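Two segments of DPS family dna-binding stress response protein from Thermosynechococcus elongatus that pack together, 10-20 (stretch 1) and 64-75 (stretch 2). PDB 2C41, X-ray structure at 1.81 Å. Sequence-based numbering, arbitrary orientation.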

# COMPACT_ATOMS: atom_id res chain seq x y z
N GLN C 10 16.53 -29.04 29.44
CA GLN C 10 17.48 -27.92 29.48
C GLN C 10 17.15 -26.86 28.44
O GLN C 10 17.24 -25.67 28.72
CB GLN C 10 18.92 -28.41 29.29
CG GLN C 10 19.46 -29.14 30.52
CD GLN C 10 20.88 -29.65 30.31
OE1 GLN C 10 21.76 -28.91 29.88
NE2 GLN C 10 21.10 -30.92 30.63
N VAL C 11 16.77 -27.28 27.23
CA VAL C 11 16.38 -26.32 26.19
C VAL C 11 15.21 -25.45 26.67
O VAL C 11 15.23 -24.22 26.52
CB VAL C 11 16.02 -27.02 24.85
CG1 VAL C 11 15.33 -26.04 23.91
CG2 VAL C 11 17.28 -27.56 24.20
N LEU C 12 14.19 -26.09 27.25
CA LEU C 12 13.04 -25.35 27.76
C LEU C 12 13.45 -24.34 28.83
O LEU C 12 12.96 -23.21 28.84
CB LEU C 12 11.97 -26.31 28.30
CG LEU C 12 11.26 -27.11 27.21
CD1 LEU C 12 10.37 -28.19 27.83
CD2 LEU C 12 10.46 -26.18 26.31
N THR C 13 14.38 -24.74 29.70
CA THR C 13 14.91 -23.83 30.72
C THR C 13 15.55 -22.60 30.06
O THR C 13 15.29 -21.47 30.48
CB THR C 13 15.90 -24.57 31.65
OG1 THR C 13 15.19 -25.59 32.36
CG2 THR C 13 16.57 -23.62 32.63
N THR C 14 16.32 -22.81 28.99
CA THR C 14 16.96 -21.69 28.29
C THR C 14 15.91 -20.75 27.70
O THR C 14 16.07 -19.53 27.76
CB THR C 14 17.95 -22.11 27.18
OG1 THR C 14 17.24 -22.55 26.00
CG2 THR C 14 18.92 -23.20 27.68
N LEU C 15 14.84 -21.31 27.14
CA LEU C 15 13.81 -20.46 26.49
C LEU C 15 13.11 -19.57 27.51
O LEU C 15 12.81 -18.42 27.22
CB LEU C 15 12.80 -21.30 25.71
CG LEU C 15 13.34 -21.91 24.41
CD1 LEU C 15 12.52 -23.11 23.97
CD2 LEU C 15 13.46 -20.84 23.28
N LYS C 16 12.85 -20.10 28.70
CA LYS C 16 12.21 -19.30 29.74
C LYS C 16 13.10 -18.12 30.15
O LYS C 16 12.63 -16.99 30.26
CB LYS C 16 11.85 -20.16 30.96
CG LYS C 16 10.75 -21.17 30.68
CD LYS C 16 9.98 -21.46 31.96
CE LYS C 16 9.60 -22.93 32.13
NZ LYS C 16 9.28 -23.72 30.91
N ARG C 17 14.38 -18.40 30.37
CA ARG C 17 15.35 -17.36 30.72
C ARG C 17 15.45 -16.32 29.60
O ARG C 17 15.42 -15.11 29.87
CB ARG C 17 16.73 -17.97 31.01
CG ARG C 17 17.83 -16.92 31.27
CD ARG C 17 19.13 -17.55 31.82
NE ARG C 17 19.40 -18.89 31.28
CZ ARG C 17 19.79 -19.15 30.03
NH1 ARG C 17 19.96 -18.18 29.15
NH2 ARG C 17 20.00 -20.42 29.67
N GLU C 18 15.58 -16.80 28.37
CA GLU C 18 15.72 -15.93 27.21
C GLU C 18 14.47 -15.07 27.02
O GLU C 18 14.56 -13.85 26.77
CB GLU C 18 16.04 -16.75 25.96
CG GLU C 18 17.43 -17.41 26.00
CD GLU C 18 18.56 -16.50 25.54
OE1 GLU C 18 18.30 -15.31 25.24
OE2 GLU C 18 19.72 -16.97 25.46
N GLN C 19 13.30 -15.69 27.17
CA GLN C 19 12.03 -14.97 27.03
C GLN C 19 11.92 -13.88 28.10
O GLN C 19 11.58 -12.74 27.79
CB GLN C 19 10.84 -15.93 27.16
CG GLN C 19 9.49 -15.21 27.15
CD GLN C 19 8.40 -15.99 27.85
OE1 GLN C 19 7.35 -15.43 28.18
NE2 GLN C 19 8.64 -17.26 28.10
N ALA C 20 12.21 -14.25 29.34
CA ALA C 20 12.20 -13.31 30.46
C ALA C 20 13.16 -12.14 30.21
O ALA C 20 12.80 -10.99 30.46
CB ALA C 20 12.55 -14.03 31.79
N GLU C 64 6.50 -18.66 22.35
CA GLU C 64 5.80 -19.68 21.58
C GLU C 64 6.71 -20.86 21.21
O GLU C 64 6.22 -21.98 21.01
CB GLU C 64 5.08 -19.07 20.38
CG GLU C 64 4.06 -18.01 20.84
CD GLU C 64 2.90 -17.82 19.90
OE1 GLU C 64 3.07 -18.00 18.67
OE2 GLU C 64 1.82 -17.47 20.41
N ARG C 65 8.02 -20.63 21.17
CA ARG C 65 8.96 -21.74 20.96
C ARG C 65 8.79 -22.81 22.05
O ARG C 65 8.80 -24.00 21.76
CB ARG C 65 10.42 -21.26 20.89
CG ARG C 65 11.41 -22.34 20.42
CD ARG C 65 11.24 -22.68 18.92
NE ARG C 65 11.93 -23.93 18.57
CZ ARG C 65 11.60 -24.71 17.54
NH1 ARG C 65 12.27 -25.84 17.32
NH2 ARG C 65 10.59 -24.38 16.74
N SER C 66 8.61 -22.37 23.30
CA SER C 66 8.35 -23.30 24.41
C SER C 66 7.11 -24.15 24.15
O SER C 66 7.12 -25.36 24.38
CB SER C 66 8.23 -22.55 25.73
OG SER C 66 9.48 -22.03 26.13
N LEU C 67 6.03 -23.51 23.70
CA LEU C 67 4.79 -24.22 23.36
C LEU C 67 4.98 -25.23 22.24
O LEU C 67 4.42 -26.33 22.28
CB LEU C 67 3.69 -23.23 22.97
CG LEU C 67 2.88 -22.41 23.98
CD1 LEU C 67 2.60 -23.13 25.29
CD2 LEU C 67 3.52 -21.09 24.23
N MET C 68 5.79 -24.87 21.24
CA MET C 68 6.06 -25.76 20.10
C MET C 68 6.87 -26.99 20.49
O MET C 68 6.91 -27.99 19.75
CB MET C 68 6.75 -24.99 18.98
CG MET C 68 5.86 -23.96 18.33
SD MET C 68 6.75 -22.94 17.15
CE MET C 68 6.14 -21.36 17.66
N LEU C 69 7.51 -26.90 21.66
CA LEU C 69 8.31 -28.00 22.21
C LEU C 69 7.56 -28.73 23.33
O LEU C 69 8.15 -29.46 24.12
CB LEU C 69 9.65 -27.45 22.73
CG LEU C 69 10.57 -26.82 21.68
CD1 LEU C 69 11.78 -26.17 22.36
CD2 LEU C 69 11.02 -27.82 20.64
N ASP C 70 6.24 -28.52 23.37
CA ASP C 70 5.35 -29.17 24.34
C ASP C 70 5.62 -28.74 25.79
O ASP C 70 5.30 -29.46 26.74
CB ASP C 70 5.38 -30.70 24.20
CG ASP C 70 4.86 -31.17 22.86
OD1 ASP C 70 5.09 -32.35 22.51
OD2 ASP C 70 4.22 -30.37 22.15
N GLY C 71 6.21 -27.56 25.94
CA GLY C 71 6.42 -26.97 27.26
C GLY C 71 5.53 -25.75 27.45
O GLY C 71 4.56 -25.56 26.72
N GLN C 72 5.87 -24.94 28.45
CA GLN C 72 5.16 -23.69 28.70
C GLN C 72 6.16 -22.55 28.83
O GLN C 72 7.24 -22.72 29.41
CB GLN C 72 4.36 -23.79 29.99
CG GLN C 72 3.14 -24.70 29.92
CD GLN C 72 2.17 -24.46 31.05
OE1 GLN C 72 0.99 -24.80 30.96
NE2 GLN C 72 2.66 -23.88 32.13
N PRO C 73 5.78 -21.36 28.34
CA PRO C 73 6.65 -20.20 28.52
C PRO C 73 6.49 -19.63 29.93
O PRO C 73 5.62 -20.06 30.68
CB PRO C 73 6.10 -19.20 27.50
CG PRO C 73 4.63 -19.51 27.45
CD PRO C 73 4.53 -21.00 27.63
N VAL C 74 7.34 -18.67 30.29
CA VAL C 74 7.07 -17.84 31.45
C VAL C 74 5.79 -17.08 31.08
O VAL C 74 5.62 -16.68 29.93
CB VAL C 74 8.22 -16.85 31.73
CG1 VAL C 74 7.92 -16.03 32.98
CG2 VAL C 74 9.55 -17.61 31.89
N ALA C 75 4.88 -16.92 32.04
CA ALA C 75 3.60 -16.26 31.74
C ALA C 75 3.06 -15.39 32.87
O ALA C 75 2.48 -14.33 32.63
CB ALA C 75 2.56 -17.29 31.32
O HOH W 1 10.32 -23.45 28.31
O HOH W 2 7.44 -26.05 30.78

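The ammonium group of Lys-16 does much of the polar work in this contact, and it does so by reaching backbone and water rather than an acidic side chain. Lys-16 NZ donates a hydrogen bond to the carbonyl of Gln-72, with NZ and Gln-72 O 2.7 Å apart, the one direct cross-stretch hydrogen bond whose geometry is decided. Two waters extend it. Water 1 accepts from Lys-16 NZ (2.8 Å), donates to Leu-12 O (2.7 Å) and lies 2.7 Å from Ser-66 OG in a hydrogen bond whose direction is not settled; water 2 accepts both from Lys-16 NZ (3.0 Å) and from Gln-72 N (3.0 Å). The CA-to-CB bond of Lys-16 points sideways, but the end of the side chain comes nearer to stretch 2; chi3 (-140°) and chi4 (-33°) lie between the usual wells.

The two backbones run nearly antiparallel where both are helical: the N-to-C directions of helices 10-20 and 64-68 differ by 162°, and their axes come within 9.6 Å. Beyond the helical segment, stretch 2 continues alongside the first helix as loop, and the register of nearest CA atoms moves from Leu-12 with Ser-66 (6.1 Å) to Lys-16 with Val-74 (5.6 Å).

Leu-69 is the apolar meeting point. Its CA-to-CB bond points toward stretch 1, and its CD1 lies 3.5 Å from Leu-15 CD1 and 3.9 Å from Val-11 CG1, while Leu-69 CB is 3.9 Å from Leu-12 CD2. These are van der Waals distances, and they place Val-11 and Leu-12, neighbours in sequence, and Leu-15, one turn on, against one leucine. Leu-15 also packs on the aliphatic part of Arg-65, with Leu-15 CD1 3.8 Å from Arg-65 CG; the guanidinium is hydrogen-bonded elsewhere in the structure.

Gly-71 follows a turn in which its N donates to Ser-66 O at 2.8 Å. The lack of a side chain matters here: an ideal CB on Gly-71 would point toward stretch 1 and fall 2.8 Å from Leu-12 CD2, a clash. As deposited, Gly-71 CA sits 4.2 Å from Leu-12 CD1, leaving room for the leucine end.

Val-74 has the largest area covered by the opposing stretch, 83 Å². Its CG2 rests against the helix, 3.6 Å from Lys-16 CB and 3.5 Å from Lys-16 O, a carbonyl already engaged by Ala-20 N at 2.9 Å. Gln-19, whose CA-to-CB bond points toward stretch 2, completes this end of the contact beside Pro-73 and Val-74.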